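Local coordinates for protein diguanylate cyclase (PDB 5M3C) that pairs a GGDEF domain, which carries guanosine-5'-triphosphate and a calcium ion in this model, with a calcium-bound EAL domain in one chain, at residues A177-A185 / W215-I223. Residues are numbered along the deposited sequence; the frame is centred on the assembly and turned at random.
Sequences ALETELRRA and WYHPLFGEI
E181 reaches from the helix to H217 and brushes two aromatic rings on the way. Its CB sits at the edge of the W215 indole, in the ring plane, 3.8 Å from CZ2. One bond on, CG lies 4.3 Å from CE2 of F220 and also meets the H217 imidazole. The chain then bends at chi2, which carries the carboxylate to H217, where NE2 donates to OE2 of E181 on the anti lone pair. That bond measures 2.5 Å and is somewhat bent, and the oxygen is tilted from the imidazole plane; the carboxylate itself is turned 65° from the ring. At the far side of the imidazole, ND1 accepts a long bond from the backbone N of L219, and the two bonds together restrain the ring's rotation.

In the fold, helix 168-187 packs here against the end of strand 206-217 in the EAL part of the chain, a TIM-barrel-like domain in which that strand runs antiparallel to 192-200; F220 and G221 both face H217 in a classic beta bulge.

From the bulge, F220 turns one ring face to L178: CD2 of L178 stands 4.0 Å from the ring centroid, 8° off the normal, while L219 covers the opposite face. The same methyl touches CD1 of I223. W215 has its CG anti to the backbone N (chi1 -177°), sending the indole in against the helix backbone, with CH2 3.6 Å from the L178 carbonyl O. CD1 of L182 and CD1 of I223 take opposite faces of that indole, both toward the rim, and L231 of helix 225-234 packs on both L178 and L182.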
loop_
_atom_site.group_PDB
_atom_site.type_symbol
_atom_site.label_atom_id
_atom_site.label_comp_id
_atom_site.label_asym_id
_atom_site.label_seq_id
_atom_site.Cartn_x
_atom_site.Cartn_y
_atom_site.Cartn_z
ATOM N N ALA B 177 -12.798 -22.964 -19.888
ATOM C CA ALA B 177 -14.173 -22.928 -20.358
ATOM C C ALA B 177 -14.800 -21.578 -20.037
ATOM O O ALA B 177 -15.259 -20.860 -20.933
ATOM C CB ALA B 177 -14.972 -24.051 -19.718
ATOM N N LEU B 178 -14.800 -21.224 -18.756
ATOM C CA LEU B 178 -15.417 -19.974 -18.321
ATOM C C LEU B 178 -14.900 -18.774 -19.112
ATOM O O LEU B 178 -15.641 -17.817 -19.355
ATOM C CB LEU B 178 -15.207 -19.759 -16.822
ATOM C CG LEU B 178 -16.049 -20.676 -15.932
ATOM C CD1 LEU B 178 -15.756 -20.420 -14.463
ATOM C CD2 LEU B 178 -17.531 -20.499 -16.220
ATOM N N GLU B 179 -13.636 -18.820 -19.520
ATOM C CA GLU B 179 -13.090 -17.747 -20.335
ATOM C C GLU B 179 -13.864 -17.661 -21.645
ATOM O O GLU B 179 -14.359 -16.594 -22.008
ATOM C CB GLU B 179 -11.602 -17.953 -20.615
ATOM C CG GLU B 179 -11.034 -16.932 -21.590
ATOM C CD GLU B 179 -9.533 -17.051 -21.778
ATOM O OE1 GLU B 179 -8.970 -16.246 -22.549
ATOM O OE2 GLU B 179 -8.913 -17.944 -21.163
ATOM N N THR B 180 -13.977 -18.789 -22.343
ATOM C CA THR B 180 -14.661 -18.815 -23.635
ATOM C C THR B 180 -16.101 -18.363 -23.473
ATOM O O THR B 180 -16.620 -17.583 -24.277
ATOM C CB THR B 180 -14.661 -20.221 -24.264
ATOM O OG1 THR B 180 -14.998 -21.194 -23.269
ATOM C CG2 THR B 180 -13.301 -20.553 -24.844
ATOM N N GLU B 181 -16.742 -18.857 -22.421
ATOM C CA GLU B 181 -18.129 -18.519 -22.161
ATOM C C GLU B 181 -18.290 -17.034 -21.866
ATOM O O GLU B 181 -19.243 -16.409 -22.326
ATOM C CB GLU B 181 -18.681 -19.362 -21.013
ATOM C CG GLU B 181 -18.922 -20.817 -21.389
ATOM C CD GLU B 181 -19.596 -20.969 -22.743
ATOM O OE1 GLU B 181 -18.891 -20.946 -23.772
ATOM O OE2 GLU B 181 -20.834 -21.116 -22.778
ATOM N N LEU B 182 -17.360 -16.466 -21.108
ATOM C CA LEU B 182 -17.397 -15.034 -20.838
ATOM C C LEU B 182 -17.212 -14.280 -22.144
ATOM O O LEU B 182 -17.967 -13.355 -22.454
ATOM C CB LEU B 182 -16.312 -14.631 -19.836
ATOM C CG LEU B 182 -16.291 -13.153 -19.424
ATOM C CD1 LEU B 182 -17.618 -12.718 -18.820
ATOM C CD2 LEU B 182 -15.158 -12.890 -18.445
ATOM N N ARG B 183 -16.212 -14.695 -22.914
ATOM C CA ARG B 183 -15.912 -14.059 -24.192
ATOM C C ARG B 183 -17.147 -14.067 -25.088
ATOM O O ARG B 183 -17.450 -13.074 -25.750
ATOM C CB ARG B 183 -14.742 -14.768 -24.887
ATOM C CG ARG B 183 -13.766 -13.820 -25.572
ATOM C CD ARG B 183 -12.540 -14.541 -26.112
ATOM N NE ARG B 183 -11.488 -14.697 -25.105
ATOM C CZ ARG B 183 -10.597 -13.756 -24.794
ATOM N NH1 ARG B 183 -9.674 -13.993 -23.867
ATOM N NH2 ARG B 183 -10.627 -12.576 -25.403
ATOM N N ARG B 184 -17.862 -15.189 -25.097
ATOM C CA ARG B 184 -19.088 -15.317 -25.883
ATOM C C ARG B 184 -20.207 -14.442 -25.335
ATOM O O ARG B 184 -20.818 -13.666 -26.071
ATOM C CB ARG B 184 -19.547 -16.770 -25.904
ATOM C CG ARG B 184 -18.679 -17.660 -26.773
ATOM C CD ARG B 184 -19.102 -19.114 -26.700
ATOM N NE ARG B 184 -18.928 -19.765 -27.993
ATOM C CZ ARG B 184 -19.880 -19.852 -28.918
ATOM N NH1 ARG B 184 -21.087 -19.346 -28.694
ATOM N NH2 ARG B 184 -19.628 -20.458 -30.071
ATOM N N ALA B 185 -20.470 -14.577 -24.041
ATOM C CA ALA B 185 -21.536 -13.838 -23.379
ATOM C C ALA B 185 -21.369 -12.344 -23.604
ATOM O O ALA B 185 -22.342 -11.613 -23.828
ATOM C CB ALA B 185 -21.535 -14.146 -21.891
ATOM N N TRP B 215 -24.422 -12.776 -14.209
ATOM C CA TRP B 215 -24.140 -13.728 -15.272
ATOM C C TRP B 215 -24.684 -15.101 -14.912
ATOM O O TRP B 215 -24.165 -15.764 -14.018
ATOM C CB TRP B 215 -22.631 -13.803 -15.537
ATOM C CG TRP B 215 -22.247 -14.707 -16.683
ATOM C CD1 TRP B 215 -23.035 -15.087 -17.730
ATOM C CD2 TRP B 215 -20.969 -15.315 -16.906
ATOM N NE1 TRP B 215 -22.333 -15.905 -18.581
ATOM C CE2 TRP B 215 -21.061 -16.059 -18.099
ATOM C CE3 TRP B 215 -19.756 -15.308 -16.211
ATOM C CZ2 TRP B 215 -19.989 -16.785 -18.613
ATOM C CZ3 TRP B 215 -18.692 -16.032 -16.722
ATOM C CH2 TRP B 215 -18.817 -16.760 -17.910
ATOM N N TYR B 216 -25.743 -15.516 -15.602
ATOM C CA TYR B 216 -26.270 -16.865 -15.444
ATOM C C TYR B 216 -25.890 -17.724 -16.637
ATOM O O TYR B 216 -26.022 -17.300 -17.787
ATOM C CB TYR B 216 -27.790 -16.861 -15.298
ATOM C CG TYR B 216 -28.383 -18.257 -15.301
ATOM C CD1 TYR B 216 -28.379 -19.038 -14.147
ATOM C CD2 TYR B 216 -28.927 -18.804 -16.456
ATOM C CE1 TYR B 216 -28.907 -20.318 -14.142
ATOM C CE2 TYR B 216 -29.461 -20.083 -16.460
ATOM C CZ TYR B 216 -29.447 -20.835 -15.299
ATOM O OH TYR B 216 -29.973 -22.108 -15.292
ATOM N N HIS B 217 -25.418 -18.935 -16.358
ATOM C CA HIS B 217 -25.135 -19.905 -17.406
ATOM C C HIS B 217 -25.735 -21.249 -17.013
ATOM O O HIS B 217 -25.406 -21.791 -15.960
ATOM C CB HIS B 217 -23.629 -20.043 -17.631
ATOM C CG HIS B 217 -23.275 -20.686 -18.934
ATOM N ND1 HIS B 217 -23.597 -21.992 -19.231
ATOM C CD2 HIS B 217 -22.629 -20.203 -20.020
ATOM C CE1 HIS B 217 -23.166 -22.286 -20.443
ATOM N NE2 HIS B 217 -22.574 -21.218 -20.945
ATOM N N PRO B 218 -26.609 -21.798 -17.868
ATOM C CA PRO B 218 -27.343 -23.024 -17.550
ATOM C C PRO B 218 -26.437 -24.148 -17.051
ATOM O O PRO B 218 -26.777 -24.842 -16.091
ATOM C CB PRO B 218 -27.973 -23.419 -18.890
ATOM C CG PRO B 218 -28.011 -22.166 -19.693
ATOM C CD PRO B 218 -26.836 -21.351 -19.251
ATOM N N LEU B 219 -25.298 -24.320 -17.710
ATOM C CA LEU B 219 -24.352 -25.368 -17.360
ATOM C C LEU B 219 -23.692 -25.106 -16.010
ATOM O O LEU B 219 -23.370 -26.044 -15.285
ATOM C CB LEU B 219 -23.280 -25.491 -18.449
ATOM C CG LEU B 219 -22.288 -26.653 -18.334
ATOM C CD1 LEU B 219 -23.005 -27.993 -18.359
ATOM C CD2 LEU B 219 -21.261 -26.591 -19.452
ATOM N N PHE B 220 -23.500 -23.836 -15.671
ATOM C CA PHE B 220 -22.759 -23.476 -14.463
ATOM C C PHE B 220 -23.624 -22.787 -13.415
ATOM O O PHE B 220 -23.191 -22.591 -12.279
ATOM C CB PHE B 220 -21.587 -22.563 -14.822
ATOM C CG PHE B 220 -20.625 -23.171 -15.799
ATOM C CD1 PHE B 220 -19.696 -24.109 -15.383
ATOM C CD2 PHE B 220 -20.652 -22.807 -17.132
ATOM C CE1 PHE B 220 -18.811 -24.673 -16.279
ATOM C CE2 PHE B 220 -19.770 -23.366 -18.034
ATOM C CZ PHE B 220 -18.846 -24.300 -17.607
ATOM N N GLY B 221 -24.841 -22.421 -13.800
ATOM C CA GLY B 221 -25.739 -21.679 -12.922
ATOM C C GLY B 221 -25.360 -20.212 -12.837
ATOM O O GLY B 221 -24.712 -19.672 -13.740
ATOM N N GLU B 222 -25.776 -19.565 -11.752
ATOM C CA GLU B 222 -25.427 -18.170 -11.510
ATOM C C GLU B 222 -23.954 -18.057 -11.145
ATOM O O GLU B 222 -23.533 -18.487 -10.073
ATOM C CB GLU B 222 -26.289 -17.573 -10.391
ATOM C CG GLU B 222 -27.556 -16.878 -10.876
ATOM C CD GLU B 222 -27.302 -15.466 -11.382
ATOM O OE1 GLU B 222 -26.262 -14.873 -11.015
ATOM O OE2 GLU B 222 -28.149 -14.945 -12.142
ATOM N N ILE B 223 -23.171 -17.485 -12.049
ATOM C CA ILE B 223 -21.762 -17.256 -11.793
ATOM C C ILE B 223 -21.607 -15.913 -11.092
ATOM O O ILE B 223 -21.963 -14.873 -11.642
ATOM C CB ILE B 223 -20.953 -17.272 -13.101
ATOM C CG1 ILE B 223 -21.249 -18.558 -13.879
ATOM C CG2 ILE B 223 -19.464 -17.170 -12.807
ATOM C CD1 ILE B 223 -20.805 -18.520 -15.324
#